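Local coordinates for protein metagenomic carboxyl esterase MGS0156 (PDB 5D8M) that probably hydrolyses carboxylic esters, as a metagenomic esterase built on a parallel beta sheet flanked by helices, at residues P295-F306 with I317-L327. Sequence-based numbering, arbitrary orientation.
Sequences PNADHLAVAMPF and ISKNSYPRPAL
R324, at the start of helix 324-338, grips A301 O of the loop after strand 290-293. From CB the chain runs past that oxygen, with CG and CD each 3.3 Å from A301 O and CG also near V302 O. A bend about the CG-CD bond (chi3 -69°) brings NE beside P305 CB (3.7 Å), with P305 CA over one guanidinium face and Y322 O over the opposite one. At the tip NH2 donates in its own plane to A301 O, on a lone pair at 2.8 Å, and to N320 O; NH1 forms a salt bridge to D109. With R324 cut back to an alanine, D109 is likely to lose its cationic mate, and A301 O and N320 O this shared donor.

The N320 amide bridges M304 and F306: ND2 donates to M304 O (3.0 Å), while OD1 accepts from F306 N (2.8 Å), which sits above the carbonyl plane. I317 CD1 lies over the F306 ring, 3.5 Å from its centroid, a CH-pi contact. The fold is consistent with an alpha/beta hydrolase, and H299, bonded to D276, is probably the triad histidine. A301 O, M304 O and F306 N are thus satisfied, so the loop's shape probably depends on specific polar bonds as well as apolar packing.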
ATOM      1  N   PRO A 295      -9.791  -1.220  -4.090  1.00 11.25           N
ATOM      2  CA  PRO A 295      -9.780  -2.669  -4.310  1.00 11.87           C
ATOM      3  C   PRO A 295     -10.665  -3.393  -3.323  1.00 12.08           C
ATOM      4  O   PRO A 295     -10.590  -3.116  -2.137  1.00  8.98           O
ATOM      5  CB  PRO A 295      -8.325  -3.052  -4.084  1.00 10.93           C
ATOM      6  CG  PRO A 295      -7.556  -1.790  -4.404  1.00 12.10           C
ATOM      7  CD  PRO A 295      -8.429  -0.679  -3.890  1.00  8.81           C
ATOM      8  N   ASN A 296     -11.488  -4.300  -3.826  1.00 11.05           N
ATOM      9  CA  ASN A 296     -12.362  -5.126  -3.011  1.00 12.63           C
ATOM     10  C   ASN A 296     -11.576  -6.312  -2.450  1.00 14.58           C
ATOM     11  O   ASN A 296     -11.589  -7.412  -2.999  1.00 11.30           O
ATOM     12  CB  ASN A 296     -13.565  -5.612  -3.849  1.00 15.41           C
ATOM     13  CG  ASN A 296     -14.659  -6.219  -2.997  1.00 18.94           C
ATOM     14  OD1 ASN A 296     -14.461  -6.489  -1.791  1.00 12.76           O
ATOM     15  ND2 ASN A 296     -15.819  -6.467  -3.617  1.00 16.43           N
ATOM     16  N   ALA A 297     -10.888  -6.077  -1.344  1.00 13.01           N
ATOM     17  CA  ALA A 297      -9.878  -6.994  -0.865  1.00 12.99           C
ATOM     18  C   ALA A 297      -9.504  -6.553   0.541  1.00 11.12           C
ATOM     19  O   ALA A 297      -9.588  -5.349   0.842  1.00  9.11           O
ATOM     20  CB  ALA A 297      -8.621  -6.959  -1.811  1.00 13.32           C
ATOM     21  N   ASP A 298      -9.040  -7.476   1.384  1.00  9.37           N
ATOM     22  CA  ASP A 298      -8.603  -7.061   2.710  1.00  8.77           C
ATOM     23  C   ASP A 298      -7.125  -6.660   2.619  1.00 11.72           C
ATOM     24  O   ASP A 298      -6.525  -6.709   1.551  1.00 10.16           O
ATOM     25  CB  ASP A 298      -8.873  -8.156   3.790  1.00  9.51           C
ATOM     26  CG  ASP A 298      -8.053  -9.456   3.579  1.00 16.44           C
ATOM     27  OD1 ASP A 298      -6.903  -9.406   3.074  1.00 14.26           O
ATOM     28  OD2 ASP A 298      -8.538 -10.542   3.989  1.00 17.80           O
ATOM     29  N   HIS A 299      -6.560  -6.242   3.742  1.00 11.67           N
ATOM     30  CA  HIS A 299      -5.215  -5.680   3.782  1.00 10.80           C
ATOM     31  C   HIS A 299      -4.157  -6.557   3.120  1.00 11.77           C
ATOM     32  O   HIS A 299      -3.278  -6.055   2.424  1.00 10.99           O
ATOM     33  CB  HIS A 299      -4.827  -5.419   5.241  1.00 10.28           C
ATOM     34  CG  HIS A 299      -3.596  -4.590   5.394  1.00 17.18           C
ATOM     35  ND1 HIS A 299      -3.552  -3.254   5.055  1.00 16.23           N
ATOM     36  CD2 HIS A 299      -2.356  -4.909   5.845  1.00 16.63           C
ATOM     37  CE1 HIS A 299      -2.345  -2.782   5.308  1.00 17.86           C
ATOM     38  NE2 HIS A 299      -1.600  -3.766   5.780  1.00 17.66           N
ATOM     39  N   LEU A 300      -4.240  -7.867   3.328  1.00 12.15           N
ATOM     40  CA  LEU A 300      -3.216  -8.772   2.798  1.00 13.57           C
ATOM     41  C   LEU A 300      -3.504  -9.219   1.372  1.00  8.28           C
ATOM     42  O   LEU A 300      -2.603  -9.323   0.528  1.00 12.39           O
ATOM     43  CB  LEU A 300      -3.083  -9.981   3.727  1.00 11.18           C
ATOM     44  CG  LEU A 300      -2.519  -9.600   5.088  1.00 14.08           C
ATOM     45  CD1 LEU A 300      -2.445 -10.855   5.974  1.00 13.37           C
ATOM     46  CD2 LEU A 300      -1.143  -8.946   4.962  1.00 13.52           C
ATOM     47  N   ALA A 301      -4.767  -9.431   1.065  1.00 10.79           N
ATOM     48  CA  ALA A 301      -5.128  -9.920  -0.272  1.00 10.21           C
ATOM     49  C   ALA A 301      -4.735  -8.945  -1.379  1.00 12.67           C
ATOM     50  O   ALA A 301      -4.385  -9.344  -2.484  1.00 12.77           O
ATOM     51  CB  ALA A 301      -6.626 -10.211  -0.338  1.00  9.39           C
ATOM     52  N   VAL A 302      -4.788  -7.652  -1.097  1.00 12.89           N
ATOM     53  CA  VAL A 302      -4.541  -6.679  -2.159  1.00  8.91           C
ATOM     54  C   VAL A 302      -3.076  -6.704  -2.637  1.00 12.97           C
ATOM     55  O   VAL A 302      -2.779  -6.240  -3.739  1.00 12.62           O
ATOM     56  CB  VAL A 302      -4.974  -5.252  -1.681  1.00 11.18           C
ATOM     57  CG1 VAL A 302      -3.992  -4.696  -0.609  1.00  6.49           C
ATOM     58  CG2 VAL A 302      -5.126  -4.299  -2.869  1.00 10.98           C
ATOM     59  N   ALA A 303      -2.156  -7.308  -1.878  1.00  9.35           N
ATOM     60  CA  ALA A 303      -0.743  -7.143  -2.218  1.00 12.37           C
ATOM     61  C   ALA A 303       0.210  -8.272  -1.832  1.00 11.52           C
ATOM     62  O   ALA A 303       1.283  -8.375  -2.413  1.00 12.08           O
ATOM     63  CB  ALA A 303      -0.226  -5.832  -1.597  1.00 13.42           C
HETATM   64  N   MSE A 304      -0.150  -9.082  -0.834  1.00 11.51           N
HETATM   65  CA  MSE A 304       0.744 -10.107  -0.291  1.00 13.72           C
HETATM   66  C   MSE A 304       0.160 -11.490  -0.511  1.00 13.39           C
HETATM   67  O   MSE A 304      -0.771 -11.880   0.206  1.00 14.85           O
HETATM   68  CB  MSE A 304       0.981  -9.891   1.223  1.00 18.19           C
HETATM   69  CG  MSE A 304       1.813  -8.665   1.557  1.00 23.32           C
HETATM   70 SE   MSE A 304       3.711  -9.041   1.411  0.64 26.68          SE
HETATM   71  CE  MSE A 304       3.993 -10.119   3.012  1.00 19.95           C
ATOM     72  N   PRO A 305       0.709 -12.247  -1.479  1.00 14.21           N
ATOM     73  CA  PRO A 305       0.239 -13.603  -1.732  1.00 12.87           C
ATOM     74  C   PRO A 305       0.733 -14.596  -0.670  1.00 19.46           C
ATOM     75  O   PRO A 305       1.920 -14.617  -0.345  1.00 18.45           O
ATOM     76  CB  PRO A 305       0.847 -13.939  -3.104  1.00 13.08           C
ATOM     77  CG  PRO A 305       2.115 -13.106  -3.163  1.00 13.01           C
ATOM     78  CD  PRO A 305       1.781 -11.837  -2.416  1.00 13.67           C
ATOM     79  N   PHE A 306      -0.183 -15.410  -0.150  1.00 17.17           N
ATOM     80  CA  PHE A 306       0.154 -16.532   0.713  1.00 22.95           C
ATOM     81  C   PHE A 306      -0.391 -17.793   0.049  1.00 31.39           C
ATOM     82  O   PHE A 306      -1.599 -17.905  -0.155  1.00 37.57           O
ATOM     83  CB  PHE A 306      -0.462 -16.377   2.119  1.00 22.21           C
ATOM     84  CG  PHE A 306       0.155 -15.293   2.954  1.00 19.89           C
ATOM     85  CD1 PHE A 306      -0.232 -13.979   2.803  1.00 15.62           C
ATOM     86  CD2 PHE A 306       1.105 -15.606   3.926  1.00 20.30           C
ATOM     87  CE1 PHE A 306       0.341 -12.978   3.579  1.00 12.36           C
ATOM     88  CE2 PHE A 306       1.672 -14.615   4.708  1.00 18.27           C
ATOM     89  CZ  PHE A 306       1.296 -13.295   4.518  1.00 13.46           C
ATOM     90  N   ILE A 317      -5.094 -16.851   7.019  1.00 16.73           N
ATOM     91  CA  ILE A 317      -5.211 -15.803   6.016  1.00 15.14           C
ATOM     92  C   ILE A 317      -6.157 -16.340   4.942  1.00 18.90           C
ATOM     93  O   ILE A 317      -5.768 -16.617   3.802  1.00 20.09           O
ATOM     94  CB  ILE A 317      -3.822 -15.419   5.483  1.00 20.35           C
ATOM     95  CG1 ILE A 317      -2.945 -15.009   6.679  1.00 14.58           C
ATOM     96  CG2 ILE A 317      -3.888 -14.286   4.431  1.00 15.95           C
ATOM     97  CD1 ILE A 317      -1.498 -14.764   6.348  1.00 14.49           C
ATOM     98  N   SER A 318      -7.415 -16.495   5.345  1.00 19.01           N
ATOM     99  CA  SER A 318      -8.395 -17.320   4.640  1.00 17.52           C
ATOM    100  C   SER A 318      -9.071 -16.659   3.433  1.00 16.87           C
ATOM    101  O   SER A 318      -9.806 -17.312   2.715  1.00 19.36           O
ATOM    102  CB  SER A 318      -9.481 -17.751   5.622  1.00 20.72           C
ATOM    103  OG  SER A 318     -10.150 -16.599   6.108  1.00 19.32           O
ATOM    104  N   LYS A 319      -8.843 -15.370   3.208  1.00 16.23           N
ATOM    105  CA  LYS A 319      -9.478 -14.697   2.067  1.00 14.79           C
ATOM    106  C   LYS A 319      -8.434 -13.939   1.242  1.00 13.36           C
ATOM    107  O   LYS A 319      -8.589 -12.750   0.974  1.00 20.93           O
ATOM    108  CB  LYS A 319     -10.585 -13.748   2.554  1.00 14.67           C
ATOM    109  CG  LYS A 319     -11.767 -14.473   3.249  1.00 16.71           C
ATOM    110  CD  LYS A 319     -12.506 -15.369   2.244  1.00 17.98           C
ATOM    111  CE  LYS A 319     -13.651 -16.126   2.920  1.00 29.69           C
ATOM    112  NZ  LYS A 319     -14.416 -16.949   1.935  1.00 33.24           N
ATOM    113  N   ASN A 320      -7.385 -14.643   0.828  1.00 13.58           N
ATOM    114  CA  ASN A 320      -6.197 -14.029   0.227  1.00 13.38           C
ATOM    115  C   ASN A 320      -6.287 -13.884  -1.293  1.00 16.56           C
ATOM    116  O   ASN A 320      -5.407 -13.297  -1.925  1.00 16.68           O
ATOM    117  CB  ASN A 320      -4.961 -14.856   0.602  1.00 13.08           C
ATOM    118  CG  ASN A 320      -3.655 -14.152   0.268  1.00 14.40           C
ATOM    119  OD1 ASN A 320      -2.865 -14.634  -0.542  1.00 16.09           O
ATOM    120  ND2 ASN A 320      -3.430 -13.017   0.887  1.00 11.05           N
ATOM    121  N   SER A 321      -7.346 -14.433  -1.875  0.51 17.10           N
ATOM    122  CA  SER A 321      -7.523 -14.385  -3.325  0.51 19.51           C
ATOM    123  C   SER A 321      -7.932 -12.990  -3.797  0.51 18.50           C
ATOM    124  O   SER A 321      -8.920 -12.426  -3.323  0.51 17.69           O
ATOM    125  CB  SER A 321      -8.565 -15.410  -3.771  0.51 21.52           C
ATOM    126  OG  SER A 321      -8.111 -16.719  -3.503  0.51 22.15           O
ATOM    127  N   TYR A 322      -7.150 -12.442  -4.723  1.00 15.53           N
ATOM    128  CA  TYR A 322      -7.448 -11.161  -5.356  1.00 12.53           C
ATOM    129  C   TYR A 322      -6.602 -11.092  -6.633  1.00 12.88           C
ATOM    130  O   TYR A 322      -5.507 -11.650  -6.666  1.00 13.53           O
ATOM    131  CB  TYR A 322      -7.132  -9.958  -4.440  1.00 11.65           C
ATOM    132  CG  TYR A 322      -7.562  -8.660  -5.069  1.00 12.53           C
ATOM    133  CD1 TYR A 322      -8.905  -8.260  -5.039  1.00 10.87           C
ATOM    134  CD2 TYR A 322      -6.650  -7.855  -5.747  1.00 13.39           C
ATOM    135  CE1 TYR A 322      -9.314  -7.088  -5.646  1.00 10.18           C
ATOM    136  CE2 TYR A 322      -7.057  -6.688  -6.369  1.00 11.65           C
ATOM    137  CZ  TYR A 322      -8.378  -6.313  -6.313  1.00 11.57           C
ATOM    138  OH  TYR A 322      -8.756  -5.163  -6.942  1.00 13.93           O
ATOM    139  N   PRO A 323      -7.094 -10.416  -7.691  1.00 13.87           N
ATOM    140  CA  PRO A 323      -6.259 -10.337  -8.910  1.00 13.67           C
ATOM    141  C   PRO A 323      -5.112  -9.328  -8.808  1.00 13.72           C
ATOM    142  O   PRO A 323      -5.116  -8.303  -9.502  1.00 13.61           O
ATOM    143  CB  PRO A 323      -7.259  -9.914  -9.998  1.00 12.80           C
ATOM    144  CG  PRO A 323      -8.351  -9.199  -9.259  1.00 12.47           C
ATOM    145  CD  PRO A 323      -8.473  -9.967  -7.944  1.00 13.34           C
ATOM    146  N   ARG A 324      -4.136  -9.623  -7.952  1.00 14.07           N
ATOM    147  CA  ARG A 324      -2.935  -8.772  -7.805  1.00 12.10           C
ATOM    148  C   ARG A 324      -2.171  -8.506  -9.129  1.00  9.86           C
ATOM    149  O   ARG A 324      -1.757  -7.362  -9.355  1.00 10.68           O
ATOM    150  CB  ARG A 324      -1.980  -9.387  -6.741  1.00  9.47           C
ATOM    151  CG  ARG A 324      -2.574  -9.352  -5.292  1.00 12.02           C
ATOM    152  CD  ARG A 324      -1.669 -10.073  -4.284  1.00  9.79           C
ATOM    153  NE  ARG A 324      -1.645 -11.525  -4.516  1.00 12.13           N
ATOM    154  CZ  ARG A 324      -2.523 -12.368  -3.982  1.00 12.05           C
ATOM    155  NH1 ARG A 324      -2.439 -13.663  -4.235  1.00 12.29           N
ATOM    156  NH2 ARG A 324      -3.484 -11.907  -3.194  1.00 12.47           N
ATOM    157  N   PRO A 325      -1.997  -9.522 -10.014  1.00 11.80           N
ATOM    158  CA  PRO A 325      -1.292  -9.203 -11.263  1.00 13.71           C
ATOM    159  C   PRO A 325      -1.999  -8.142 -12.081  1.00 15.17           C
ATOM    160  O   PRO A 325      -1.340  -7.224 -12.582  1.00 13.36           O
ATOM    161  CB  PRO A 325      -1.284 -10.534 -12.024  1.00 14.43           C
ATOM    162  CG  PRO A 325      -1.378 -11.589 -10.923  1.00 13.43           C
ATOM    163  CD  PRO A 325      -2.318 -10.965  -9.931  1.00 12.12           C
ATOM    164  N   ALA A 326      -3.320  -8.258 -12.206  1.00 14.25           N
ATOM    165  CA  ALA A 326      -4.071  -7.271 -12.968  1.00 12.64           C
ATOM    166  C   ALA A 326      -3.969  -5.906 -12.300  1.00 16.08           C
ATOM    167  O   ALA A 326      -3.824  -4.879 -12.985  1.00 14.95           O
ATOM    168  CB  ALA A 326      -5.504  -7.685 -13.104  1.00 12.57           C
ATOM    169  N   LEU A 327      -4.040  -5.895 -10.966  1.00 14.68           N
ATOM    170  CA  LEU A 327      -3.937  -4.653 -10.202  1.00 10.74           C
ATOM    171  C   LEU A 327      -2.596  -3.969 -10.440  1.00  8.10           C
ATOM    172  O   LEU A 327      -2.567  -2.768 -10.691  1.00 13.08           O
ATOM    173  CB  LEU A 327      -4.119  -4.905  -8.697  1.00  9.69           C
ATOM    174  CG  LEU A 327      -4.147  -3.651  -7.796  1.00 12.86           C
ATOM    175  CD1 LEU A 327      -5.480  -2.865  -7.940  1.00  8.91           C
ATOM    176  CD2 LEU A 327      -3.920  -4.039  -6.315  1.00 11.48           C
TER
HETATM  177  O   HOH W   1     -10.015 -10.273   0.886  1.00 13.71           O
HETATM  178  O   HOH W   2      -5.599 -12.033   2.680  1.00 13.78           O